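PDB 6PTM: uncharacterized protein from Bacteroides ovatus CL02T12C04, which probably acts as an exo-carrageenase of glycoside hydrolase family 42, releasing sugar units from the chain ends of the algal polysaccharide carrageenan. Local coordinates for residues E46-I51 / I80-A85; R76-F81 / E126-S131; G639-D644 / L659-G664; E602-L605 / E611-A614. All blocks are in the same frame, centred on the assembly; numbering follows the deposited sequence.

Contact 1 (E46-I51 / I80-A85)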
loop_
_atom_site.group_PDB
_atom_site.type_symbol
_atom_site.label_atom_id
_atom_site.label_comp_id
_atom_site.label_asym_id
_atom_site.label_seq_id
_atom_site.Cartn_x
_atom_site.Cartn_y
_atom_site.Cartn_z
ATOM N N GLU A 46 29.379 26.799 -3.815
ATOM C CA GLU A 46 29.032 26.221 -5.144
ATOM C C GLU A 46 27.520 25.966 -5.194
ATOM O O GLU A 46 26.898 26.311 -6.210
ATOM C CB GLU A 46 29.836 24.949 -5.431
ATOM C CG GLU A 46 29.521 24.367 -6.800
ATOM C CD GLU A 46 30.208 23.065 -7.171
ATOM O OE1 GLU A 46 31.039 22.574 -6.360
ATOM O OE2 GLU A 46 29.889 22.551 -8.283
ATOM N N ALA A 47 26.954 25.353 -4.145
ATOM C CA ALA A 47 25.509 25.052 -4.075
ATOM C C ALA A 47 24.705 26.353 -4.122
ATOM O O ALA A 47 23.750 26.368 -4.922
ATOM C CB ALA A 47 25.163 24.235 -2.857
ATOM N N SER A 48 25.050 27.379 -3.319
ATOM C CA SER A 48 24.333 28.688 -3.307
ATOM C C SER A 48 24.350 29.291 -4.707
ATOM O O SER A 48 23.348 29.839 -5.073
ATOM C CB SER A 48 24.906 29.699 -2.350
ATOM O OG SER A 48 25.085 29.096 -1.097
ATOM N N GLY A 49 25.485 29.233 -5.404
ATOM C CA GLY A 49 25.635 29.664 -6.809
ATOM C C GLY A 49 24.620 29.011 -7.749
ATOM O O GLY A 49 23.919 29.741 -8.446
ATOM N N LYS A 50 24.537 27.682 -7.781
ATOM C CA LYS A 50 23.573 26.924 -8.639
ATOM C C LYS A 50 22.126 27.255 -8.279
ATOM O O LYS A 50 21.289 27.376 -9.201
ATOM C CB LYS A 50 23.816 25.425 -8.487
ATOM C CG LYS A 50 25.171 24.964 -8.981
ATOM C CD LYS A 50 25.315 25.159 -10.461
ATOM C CE LYS A 50 26.666 24.670 -10.916
ATOM N NZ LYS A 50 26.654 24.384 -12.363
ATOM N N ILE A 51 21.844 27.421 -6.985
ATOM C CA ILE A 51 20.488 27.781 -6.512
ATOM C C ILE A 51 20.111 29.142 -7.096
ATOM O O ILE A 51 18.969 29.289 -7.638
ATOM C CB ILE A 51 20.451 27.775 -4.979
ATOM C CG1 ILE A 51 20.582 26.351 -4.443
ATOM C CG2 ILE A 51 19.206 28.470 -4.476
ATOM C CD1 ILE A 51 20.626 26.270 -2.920
ATOM N N ILE A 80 15.600 24.552 1.468
ATOM C CA ILE A 80 15.344 23.900 2.784
ATOM C C ILE A 80 16.601 23.138 3.217
ATOM O O ILE A 80 17.000 23.272 4.376
ATOM C CB ILE A 80 14.101 22.994 2.730
ATOM C CG1 ILE A 80 12.825 23.847 2.596
ATOM C CG2 ILE A 80 14.049 22.085 3.952
ATOM C CD1 ILE A 80 11.572 23.039 2.337
ATOM N N PHE A 81 17.193 22.364 2.315
ATOM C CA PHE A 81 18.283 21.431 2.689
ATOM C C PHE A 81 19.589 22.198 2.839
ATOM O O PHE A 81 20.513 21.618 3.412
ATOM C CB PHE A 81 18.417 20.273 1.706
ATOM C CG PHE A 81 17.551 19.110 2.118
ATOM C CD1 PHE A 81 16.227 19.032 1.710
ATOM C CD2 PHE A 81 18.053 18.130 2.956
ATOM C CE1 PHE A 81 15.447 17.951 2.089
ATOM C CE2 PHE A 81 17.270 17.056 3.340
ATOM C CZ PHE A 81 15.970 16.977 2.914
ATOM N N MET A 82 19.682 23.416 2.323
ATOM C CA MET A 82 20.886 24.232 2.606
ATOM C C MET A 82 20.847 24.518 4.114
ATOM O O MET A 82 21.894 24.403 4.762
ATOM C CB MET A 82 20.938 25.533 1.803
ATOM C CG MET A 82 21.273 25.329 0.339
ATOM S SD MET A 82 22.903 24.565 0.085
ATOM C CE MET A 82 23.941 25.995 0.411
ATOM N N GLY A 83 19.683 24.876 4.653
ATOM C CA GLY A 83 19.572 25.144 6.096
ATOM C C GLY A 83 19.785 23.876 6.903
ATOM O O GLY A 83 20.424 23.939 7.990
ATOM N N TYR A 84 19.306 22.734 6.395
ATOM C CA TYR A 84 19.498 21.448 7.105
ATOM C C TYR A 84 20.992 21.095 7.120
ATOM O O TYR A 84 21.484 20.647 8.176
ATOM C CB TYR A 84 18.643 20.350 6.474
ATOM C CG TYR A 84 17.156 20.500 6.676
ATOM C CD1 TYR A 84 16.606 21.505 7.455
ATOM C CD2 TYR A 84 16.280 19.586 6.107
ATOM C CE1 TYR A 84 15.238 21.609 7.648
ATOM C CE2 TYR A 84 14.908 19.679 6.281
ATOM C CZ TYR A 84 14.378 20.677 7.070
ATOM O OH TYR A 84 13.023 20.753 7.259
ATOM N N ALA A 85 21.696 21.286 5.996
ATOM C CA ALA A 85 23.135 21.010 5.881
ATOM C C ALA A 85 23.904 21.933 6.849
ATOM O O ALA A 85 24.864 21.452 7.465
ATOM C CB ALA A 85 23.603 21.194 4.470
#
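Ala-47 and Met-82 mark the point where the two helical segments come nearest, their CA atoms 8.2 Å apart. The segments run antiparallel, at 168° between their N-to-C directions, and the axes of the short segments approach to 11.5 Å, a wide spacing that leaves the gap to be bridged mainly by one long side chain. That side chain is Met-82. Its CG lies anti to the carbonyl carbon (chi1 -74°), and further bends at chi2 and chi3 lay CG, SD and CE against three different residues of helix 44-63. CG presses on Ile-51 CD1 at 3.5 Å, closer than usual for two carbons, the two side chains sliding past each other in opposite directions. SD lies 3.7 Å from the Ala-47 CB methyl. The two helices, 44-63 and 69-90, are joined by a short turn and form an antiparallel helical hairpin near the N-terminus of the model. Helix 109-139 packs beside them, and its Ile-124 touches Met-82 as well. At the tip, Met-82 CE rests 3.6 Å from Ser-48 OG. This is van der Waals contact with an oxygen that is hydrogen-bonded to Glu-44 O one turn earlier in its own helix. With an alanine in place of Met-82, Ala-47 and Ile-51 would probably face a gap between the helices where the thioether had been. Ile-51 also reaches Leu-75 and Ala-78, earlier on helix 69-90.

Contact 2 (R76-F81 / E126-S131)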
loop_
_atom_site.group_PDB
_atom_site.type_symbol
_atom_site.label_atom_id
_atom_site.label_comp_id
_atom_site.label_asym_id
_atom_site.label_seq_id
_atom_site.Cartn_x
_atom_site.Cartn_y
_atom_site.Cartn_z
ATOM N N ARG A 76 12.901 25.009 -3.959
ATOM C CA ARG A 76 12.451 25.045 -2.548
ATOM C C ARG A 76 13.127 23.918 -1.767
ATOM O O ARG A 76 13.558 24.145 -0.612
ATOM C CB ARG A 76 10.931 24.975 -2.430
ATOM C CG ARG A 76 10.442 24.993 -0.990
ATOM C CD ARG A 76 10.924 26.198 -0.197
ATOM N NE ARG A 76 10.511 27.449 -0.829
ATOM C CZ ARG A 76 9.274 27.946 -0.799
ATOM N NH1 ARG A 76 8.281 27.325 -0.178
ATOM N NH2 ARG A 76 9.028 29.089 -1.411
ATOM N N THR A 77 13.211 22.731 -2.353
ATOM C CA THR A 77 13.893 21.616 -1.680
ATOM C C THR A 77 15.326 22.038 -1.348
ATOM O O THR A 77 15.839 21.732 -0.246
ATOM C CB THR A 77 13.886 20.348 -2.528
ATOM O OG1 THR A 77 12.546 19.993 -2.883
ATOM C CG2 THR A 77 14.538 19.222 -1.763
ATOM N N ALA A 78 15.987 22.661 -2.307
ATOM C CA ALA A 78 17.395 23.059 -2.189
ATOM C C ALA A 78 17.498 24.095 -1.069
ATOM O O ALA A 78 18.338 23.899 -0.153
ATOM C CB ALA A 78 17.884 23.565 -3.520
ATOM N N GLU A 79 16.621 25.106 -1.077
ATOM C CA GLU A 79 16.619 26.184 -0.043
ATOM C C GLU A 79 16.470 25.551 1.331
ATOM O O GLU A 79 17.189 25.940 2.222
ATOM C CB GLU A 79 15.493 27.184 -0.276
ATOM C CG GLU A 79 15.722 28.001 -1.513
ATOM C CD GLU A 79 14.490 28.774 -1.916
ATOM O OE1 GLU A 79 13.413 28.458 -1.435
ATOM O OE2 GLU A 79 14.626 29.630 -2.760
ATOM N N ILE A 80 15.600 24.552 1.468
ATOM C CA ILE A 80 15.344 23.900 2.784
ATOM C C ILE A 80 16.601 23.138 3.217
ATOM O O ILE A 80 17.000 23.272 4.376
ATOM C CB ILE A 80 14.101 22.994 2.730
ATOM C CG1 ILE A 80 12.825 23.847 2.596
ATOM C CG2 ILE A 80 14.049 22.085 3.952
ATOM C CD1 ILE A 80 11.572 23.039 2.337
ATOM N N PHE A 81 17.193 22.364 2.315
ATOM C CA PHE A 81 18.283 21.431 2.689
ATOM C C PHE A 81 19.589 22.198 2.839
ATOM O O PHE A 81 20.513 21.618 3.412
ATOM C CB PHE A 81 18.417 20.273 1.706
ATOM C CG PHE A 81 17.551 19.110 2.118
ATOM C CD1 PHE A 81 16.227 19.032 1.710
ATOM C CD2 PHE A 81 18.053 18.130 2.956
ATOM C CE1 PHE A 81 15.447 17.951 2.089
ATOM C CE2 PHE A 81 17.270 17.056 3.340
ATOM C CZ PHE A 81 15.970 16.977 2.914
ATOM N N GLU A 126 23.752 18.580 -7.896
ATOM C CA GLU A 126 23.271 17.641 -8.947
ATOM C C GLU A 126 21.843 18.039 -9.332
ATOM O O GLU A 126 21.526 18.115 -10.540
ATOM C CB GLU A 126 23.253 16.193 -8.460
ATOM C CG GLU A 126 24.588 15.685 -7.954
ATOM C CD GLU A 126 25.632 15.420 -9.018
ATOM O OE1 GLU A 126 25.267 15.409 -10.209
ATOM O OE2 GLU A 126 26.811 15.226 -8.647
ATOM N N MET A 127 21.008 18.310 -8.330
ATOM C CA MET A 127 19.576 18.617 -8.528
ATOM C C MET A 127 19.424 19.955 -9.264
ATOM O O MET A 127 18.560 20.068 -10.159
ATOM C CB MET A 127 18.878 18.651 -7.168
ATOM C CG MET A 127 17.429 19.029 -7.244
ATOM S SD MET A 127 16.512 18.591 -5.731
ATOM C CE MET A 127 17.288 19.703 -4.558
ATOM N N MET A 128 20.221 20.957 -8.904
ATOM C CA MET A 128 20.206 22.249 -9.633
ATOM C C MET A 128 20.735 22.042 -11.058
ATOM O O MET A 128 20.095 22.562 -11.961
ATOM C CB MET A 128 21.030 23.309 -8.902
ATOM C CG MET A 128 20.511 23.655 -7.491
ATOM S SD MET A 128 18.862 24.324 -7.415
ATOM C CE MET A 128 17.901 22.831 -7.160
ATOM N N ASN A 129 21.796 21.268 -11.267
ATOM C CA ASN A 129 22.316 21.015 -12.638
ATOM C C ASN A 129 21.214 20.336 -13.472
ATOM O O ASN A 129 21.009 20.771 -14.597
ATOM C CB ASN A 129 23.599 20.176 -12.662
ATOM C CG ASN A 129 24.836 20.940 -12.223
ATOM O OD1 ASN A 129 24.852 22.164 -12.256
ATOM N ND2 ASN A 129 25.864 20.238 -11.763
ATOM N N SER A 130 20.509 19.321 -12.951
ATOM C CA SER A 130 19.404 18.644 -13.679
ATOM C C SER A 130 18.282 19.642 -13.996
ATOM O O SER A 130 17.735 19.612 -15.128
ATOM C CB SER A 130 18.882 17.429 -12.905
ATOM O OG SER A 130 19.915 16.447 -12.774
ATOM N N SER A 131 17.871 20.441 -13.017
ATOM C CA SER A 131 16.770 21.421 -13.152
ATOM C C SER A 131 17.157 22.450 -14.214
ATOM O O SER A 131 16.351 22.648 -15.116
ATOM C CB SER A 131 16.436 22.083 -11.850
ATOM O OG SER A 131 16.077 21.096 -10.879
#
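Met-127 is the first residue of 126-131 to touch 76-81 of helix 69-90, and it does so with its methyl group. Its CG is anti to the backbone N (chi1 177°) and chi2 is extended, so the chain reaches well out from its helix before turning at chi3. CE then settles between Thr-77 and Ala-78, 4.0 Å from Thr-77 CG2, whose side chain it crosses at about a right angle. The same methyl lies 3.9 Å from the backbone N of Ala-78. Met-128 follows and takes another route: its CB does not head for the other helix, but the side chain, CG anti to the carbonyl carbon (chi1 -62°), turns that way through two bends until CE lies 3.7 Å from Ala-78 CB. The small Ala-78 methyl thus meets both methionine methyls, which fits an alanine where the helices are nearest, its CA 8.0 Å from that of Met-128. Asn-129 OD1 is hydrogen-bonded to Lys-50 NZ of helix 44-63. Ser-131 bends back on its own helix: its OG donates to Met-127 O at 2.8 Å, while its backbone N reaches that carbonyl from the opposite face, so one oxygen takes two donors. Thr-77 keeps its hydroxyl occupied with Thr-73 O and His-188 NE2. The segments, at 163°, form an antiparallel helix pair within the N-terminal group of helices, the contact itself buried. Helix 44-63 touches both of them, through Ile-51 against Ala-78 and Leu-54 against Met-128, and helix 534-549 meets Thr-77 and Met-127 through Asn-538.

Contact 3 (G639-D644 / L659-G664)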
loop_
_atom_site.group_PDB
_atom_site.type_symbol
_atom_site.label_atom_id
_atom_site.label_comp_id
_atom_site.label_asym_id
_atom_site.label_seq_id
_atom_site.Cartn_x
_atom_site.Cartn_y
_atom_site.Cartn_z
ATOM N N GLY A 639 -18.117 -19.491 -17.471
ATOM C CA GLY A 639 -16.761 -19.090 -17.056
ATOM C C GLY A 639 -15.735 -20.157 -17.392
ATOM O O GLY A 639 -16.117 -21.335 -17.638
ATOM N N THR A 640 -14.461 -19.782 -17.366
ATOM C CA THR A 640 -13.321 -20.707 -17.509
ATOM C C THR A 640 -12.597 -20.805 -16.179
ATOM O O THR A 640 -12.220 -19.760 -15.618
ATOM C CB THR A 640 -12.365 -20.239 -18.608
ATOM O OG1 THR A 640 -13.096 -20.213 -19.835
ATOM C CG2 THR A 640 -11.141 -21.112 -18.715
ATOM N N VAL A 641 -12.385 -22.021 -15.711
ATOM C CA VAL A 641 -11.587 -22.299 -14.495
ATOM C C VAL A 641 -10.445 -23.230 -14.874
ATOM O O VAL A 641 -10.700 -24.282 -15.505
ATOM C CB VAL A 641 -12.440 -22.893 -13.372
ATOM C CG1 VAL A 641 -11.573 -23.262 -12.198
ATOM C CG2 VAL A 641 -13.572 -21.967 -12.955
ATOM N N ILE A 642 -9.232 -22.829 -14.490
ATOM C CA ILE A 642 -7.975 -23.584 -14.726
ATOM C C ILE A 642 -7.468 -23.996 -13.361
ATOM O O ILE A 642 -7.172 -23.110 -12.551
ATOM C CB ILE A 642 -6.942 -22.770 -15.527
ATOM C CG1 ILE A 642 -7.491 -22.334 -16.887
ATOM C CG2 ILE A 642 -5.654 -23.567 -15.680
ATOM C CD1 ILE A 642 -6.790 -21.142 -17.458
ATOM N N ILE A 643 -7.412 -25.295 -13.115
ATOM C CA ILE A 643 -7.161 -25.844 -11.757
ATOM C C ILE A 643 -6.085 -26.910 -11.866
ATOM O O ILE A 643 -6.048 -27.608 -12.924
ATOM C CB ILE A 643 -8.451 -26.363 -11.090
ATOM C CG1 ILE A 643 -8.233 -26.723 -9.619
ATOM C CG2 ILE A 643 -9.072 -27.525 -11.850
ATOM C CD1 ILE A 643 -9.512 -26.753 -8.826
ATOM N N ASP A 644 -5.231 -26.979 -10.842
ATOM C CA ASP A 644 -4.145 -27.985 -10.777
ATOM C C ASP A 644 -4.727 -29.267 -10.172
ATOM O O ASP A 644 -5.941 -29.325 -9.984
ATOM C CB ASP A 644 -2.887 -27.453 -10.099
ATOM C CG ASP A 644 -3.015 -27.117 -8.629
ATOM O OD1 ASP A 644 -4.047 -27.442 -8.062
ATOM O OD2 ASP A 644 -2.073 -26.510 -8.071
ATOM N N LEU A 659 -18.207 -32.379 -2.540
ATOM C CA LEU A 659 -18.566 -31.707 -3.820
ATOM C C LEU A 659 -17.304 -31.537 -4.678
ATOM O O LEU A 659 -16.247 -31.209 -4.114
ATOM C CB LEU A 659 -19.144 -30.343 -3.414
ATOM C CG LEU A 659 -19.800 -29.483 -4.494
ATOM C CD1 LEU A 659 -21.050 -30.153 -5.059
ATOM C CD2 LEU A 659 -20.125 -28.103 -3.922
ATOM N N THR A 660 -17.373 -31.736 -5.989
ATOM C CA THR A 660 -16.263 -31.358 -6.900
ATOM C C THR A 660 -16.829 -30.447 -7.990
ATOM O O THR A 660 -18.040 -30.500 -8.224
ATOM C CB THR A 660 -15.543 -32.581 -7.472
ATOM O OG1 THR A 660 -16.520 -33.266 -8.250
ATOM C CG2 THR A 660 -14.988 -33.496 -6.406
ATOM N N LEU A 661 -15.972 -29.612 -8.583
ATOM C CA LEU A 661 -16.338 -28.702 -9.689
ATOM C C LEU A 661 -16.769 -29.569 -10.872
ATOM O O LEU A 661 -16.091 -30.569 -11.134
ATOM C CB LEU A 661 -15.130 -27.846 -10.076
ATOM C CG LEU A 661 -14.791 -26.684 -9.151
ATOM C CD1 LEU A 661 -13.644 -25.883 -9.754
ATOM C CD2 LEU A 661 -15.995 -25.781 -8.908
ATOM N N LYS A 662 -17.840 -29.182 -11.554
ATOM C CA LYS A 662 -18.289 -29.822 -12.819
ATOM C C LYS A 662 -18.221 -28.786 -13.927
ATOM O O LYS A 662 -18.713 -27.666 -13.721
ATOM C CB LYS A 662 -19.722 -30.346 -12.677
ATOM C CG LYS A 662 -19.896 -31.410 -11.602
ATOM C CD LYS A 662 -18.939 -32.589 -11.761
ATOM C CE LYS A 662 -19.335 -33.802 -10.949
ATOM N NZ LYS A 662 -19.118 -33.566 -9.503
ATOM N N GLN A 663 -17.633 -29.147 -15.056
ATOM C CA GLN A 663 -17.479 -28.221 -16.203
ATOM C C GLN A 663 -18.824 -27.575 -16.547
ATOM O O GLN A 663 -18.860 -26.327 -16.764
ATOM C CB GLN A 663 -16.951 -28.959 -17.435
ATOM C CG GLN A 663 -16.959 -28.077 -18.673
ATOM C CD GLN A 663 -15.956 -28.520 -19.702
ATOM O OE1 GLN A 663 -14.798 -28.117 -19.674
ATOM N NE2 GLN A 663 -16.411 -29.343 -20.628
ATOM N N GLY A 664 -19.868 -28.407 -16.681
ATOM C CA GLY A 664 -21.181 -27.992 -17.199
ATOM C C GLY A 664 -21.040 -27.118 -18.434
ATOM O O GLY A 664 -20.349 -27.518 -19.384
#
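Leu-661 meets Val-641 and Ile-643 through a single methyl at the end of its side chain. From CB, which points toward the strand but makes no contact, Leu-661 CB being still 5.9 Å from Ile-643 CD1, the chain leaves with CG anti to the carbonyl carbon (chi1 -77°). Leu-661 CG is nearer, 5.3 Å from Ile-643 CD1, yet still not touching. At CG the branch divides. CD1 continues the extended line away from CA (chi2 -175°) and lies against two methyls of the strand, 4.1 Å from Val-641 CG1 and 4.3 Å from Ile-643 CD1. CD2 takes the other direction and touches neither of them. Val-641 and Ile-643 are two residues apart on strand 640-643 and point to the same face of a five-stranded parallel sheet, whose strand order 2-1-3-4-5 is that of flavodoxin-like folds. Between this strand and its parallel neighbour 667-670 the chain crosses over without a helix, and Leu-661 packs that irregular connection against the sheet face. Leu-668 on the neighbouring strand and Phe-648 in the loop also touch Leu-661, while Val-641 packs against Val-631 and Leu-635 of helix 625-636. The backbone N of Lys-662 is bound by Gln-632 OE1 of that same helix. On the exposed side of the crossover, the Lys-662 side chain turns back, and NZ donates to Thr-660 OG1 at 2.9 Å.

Contact 4 (E602-L605 / E611-A614)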
loop_
_atom_site.group_PDB
_atom_site.type_symbol
_atom_site.label_atom_id
_atom_site.label_comp_id
_atom_site.label_asym_id
_atom_site.label_seq_id
_atom_site.Cartn_x
_atom_site.Cartn_y
_atom_site.Cartn_z
ATOM N N GLU A 602 -14.640 -15.978 -2.844
ATOM C CA GLU A 602 -16.110 -16.043 -2.748
ATOM C C GLU A 602 -16.722 -14.624 -2.736
ATOM O O GLU A 602 -17.684 -14.371 -3.474
ATOM C CB GLU A 602 -16.529 -16.817 -1.501
ATOM C CG GLU A 602 -18.046 -16.828 -1.331
ATOM C CD GLU A 602 -18.579 -17.746 -0.244
ATOM O OE1 GLU A 602 -17.780 -18.425 0.456
ATOM O OE2 GLU A 602 -19.810 -17.749 -0.086
ATOM N N GLY A 603 -16.183 -13.711 -1.925
ATOM C CA GLY A 603 -16.745 -12.360 -1.765
ATOM C C GLY A 603 -16.668 -11.547 -3.044
ATOM O O GLY A 603 -17.626 -10.850 -3.393
ATOM N N ILE A 604 -15.561 -11.632 -3.762
ATOM C CA ILE A 604 -15.413 -10.957 -5.074
ATOM C C ILE A 604 -16.430 -11.538 -6.069
ATOM O O ILE A 604 -17.088 -10.745 -6.804
ATOM C CB ILE A 604 -13.942 -11.056 -5.537
ATOM C CG1 ILE A 604 -13.048 -10.122 -4.718
ATOM C CG2 ILE A 604 -13.790 -10.785 -7.018
ATOM C CD1 ILE A 604 -11.547 -10.389 -4.854
ATOM N N LEU A 605 -16.558 -12.861 -6.151
ATOM C CA LEU A 605 -17.493 -13.463 -7.140
ATOM C C LEU A 605 -18.907 -13.021 -6.765
ATOM O O LEU A 605 -19.712 -12.747 -7.674
ATOM C CB LEU A 605 -17.357 -14.990 -7.163
ATOM C CG LEU A 605 -16.413 -15.550 -8.229
ATOM C CD1 LEU A 605 -15.019 -14.969 -8.083
ATOM C CD2 LEU A 605 -16.309 -17.042 -8.095
ATOM N N GLU A 611 -15.713 -9.479 -14.549
ATOM C CA GLU A 611 -15.024 -8.838 -15.699
ATOM C C GLU A 611 -13.642 -9.492 -15.816
ATOM O O GLU A 611 -12.597 -8.816 -15.581
ATOM C CB GLU A 611 -15.015 -7.324 -15.479
ATOM C CG GLU A 611 -16.379 -6.662 -15.622
ATOM C CD GLU A 611 -16.448 -5.180 -15.255
ATOM O OE1 GLU A 611 -15.452 -4.617 -14.795
ATOM O OE2 GLU A 611 -17.521 -4.587 -15.405
ATOM N N TRP A 612 -13.636 -10.768 -16.169
ATOM C CA TRP A 612 -12.420 -11.554 -16.429
ATOM C C TRP A 612 -12.742 -12.749 -17.328
ATOM O O TRP A 612 -13.933 -13.050 -17.546
ATOM C CB TRP A 612 -11.796 -11.997 -15.105
ATOM C CG TRP A 612 -12.756 -12.758 -14.246
ATOM C CD1 TRP A 612 -13.146 -14.052 -14.389
ATOM C CD2 TRP A 612 -13.406 -12.270 -13.070
ATOM N NE1 TRP A 612 -14.006 -14.400 -13.384
ATOM C CE2 TRP A 612 -14.179 -13.328 -12.557
ATOM C CE3 TRP A 612 -13.404 -11.041 -12.404
ATOM C CZ2 TRP A 612 -14.926 -13.205 -11.397
ATOM C CZ3 TRP A 612 -14.136 -10.918 -11.249
ATOM C CH2 TRP A 612 -14.908 -11.981 -10.776
ATOM N N ASP A 613 -11.699 -13.390 -17.842
ATOM C CA ASP A 613 -11.816 -14.481 -18.844
ATOM C C ASP A 613 -11.569 -15.806 -18.123
ATOM O O ASP A 613 -12.028 -16.846 -18.582
ATOM C CB ASP A 613 -10.810 -14.272 -19.982
ATOM C CG ASP A 613 -10.893 -12.939 -20.676
ATOM O OD1 ASP A 613 -12.019 -12.480 -20.839
ATOM O OD2 ASP A 613 -9.800 -12.355 -21.043
ATOM N N ALA A 614 -10.813 -15.809 -17.027
ATOM C CA ALA A 614 -10.543 -17.073 -16.327
ATOM C C ALA A 614 -10.159 -16.838 -14.873
ATOM O O ALA A 614 -9.551 -15.793 -14.591
ATOM C CB ALA A 614 -9.452 -17.840 -17.048
#
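Trp-612 presents the six-membered half of its indole to Leu-605 and Ile-604 of helix 602-607. This helix belongs to a beta-alpha-beta crossover of the flavodoxin-like domain: it leads from the edge strand 597-600 to strand 614-617, passing over strand 564-567, which lies between them. Trp-612 CG sits between its backbone N and carbonyl carbon (chi1 56°), and from there the ring extends to the helix. Leu-605 CD1 makes the nearest approach, 3.8 Å from Trp-612 CZ2, with the leucine crossing the indole at about a right angle. Beside it Ile-604 CG2 lies 4.1 Å from Trp-612 CH2. Both methyls approach the ring obliquely, and the contact is wholly apolar and buried. In the next shell, the ring of Tyr-634 meets the indole with planes at about 60°, that of His-610 at about 25°, closer to parallel. Arg-565 on strand 564-567 touches both Trp-612 and Ile-604, and Thr-630 of helix 625-636 packs against Leu-605. Farther out, Thr-601 OG1 is hydrogen-bonded to the backbone N of Ile-604 at the start of the helix. His-610 NE2, in the turn after the helix, is hydrogen-bonded to the backbone O of Leu-605.

In the fold
The four contacts fall into two pairs on opposite sides of the chain's centre. Contacts 1 and 2, centred 7 Å apart, share helix 69-90, which packs against helix 44-63 in one and helix 109-139 in the other. Together they involve three helices of the N-terminal region. Contacts 4 and 3 follow in that order much later in the chain, their centres 14 Å apart, in the five-stranded parallel sheet domain, where Thr-640 packs against Asp-613. Nearest atoms of the two pairs are about 39 Å apart or more, so the pairs are separate packing regions of the one chain.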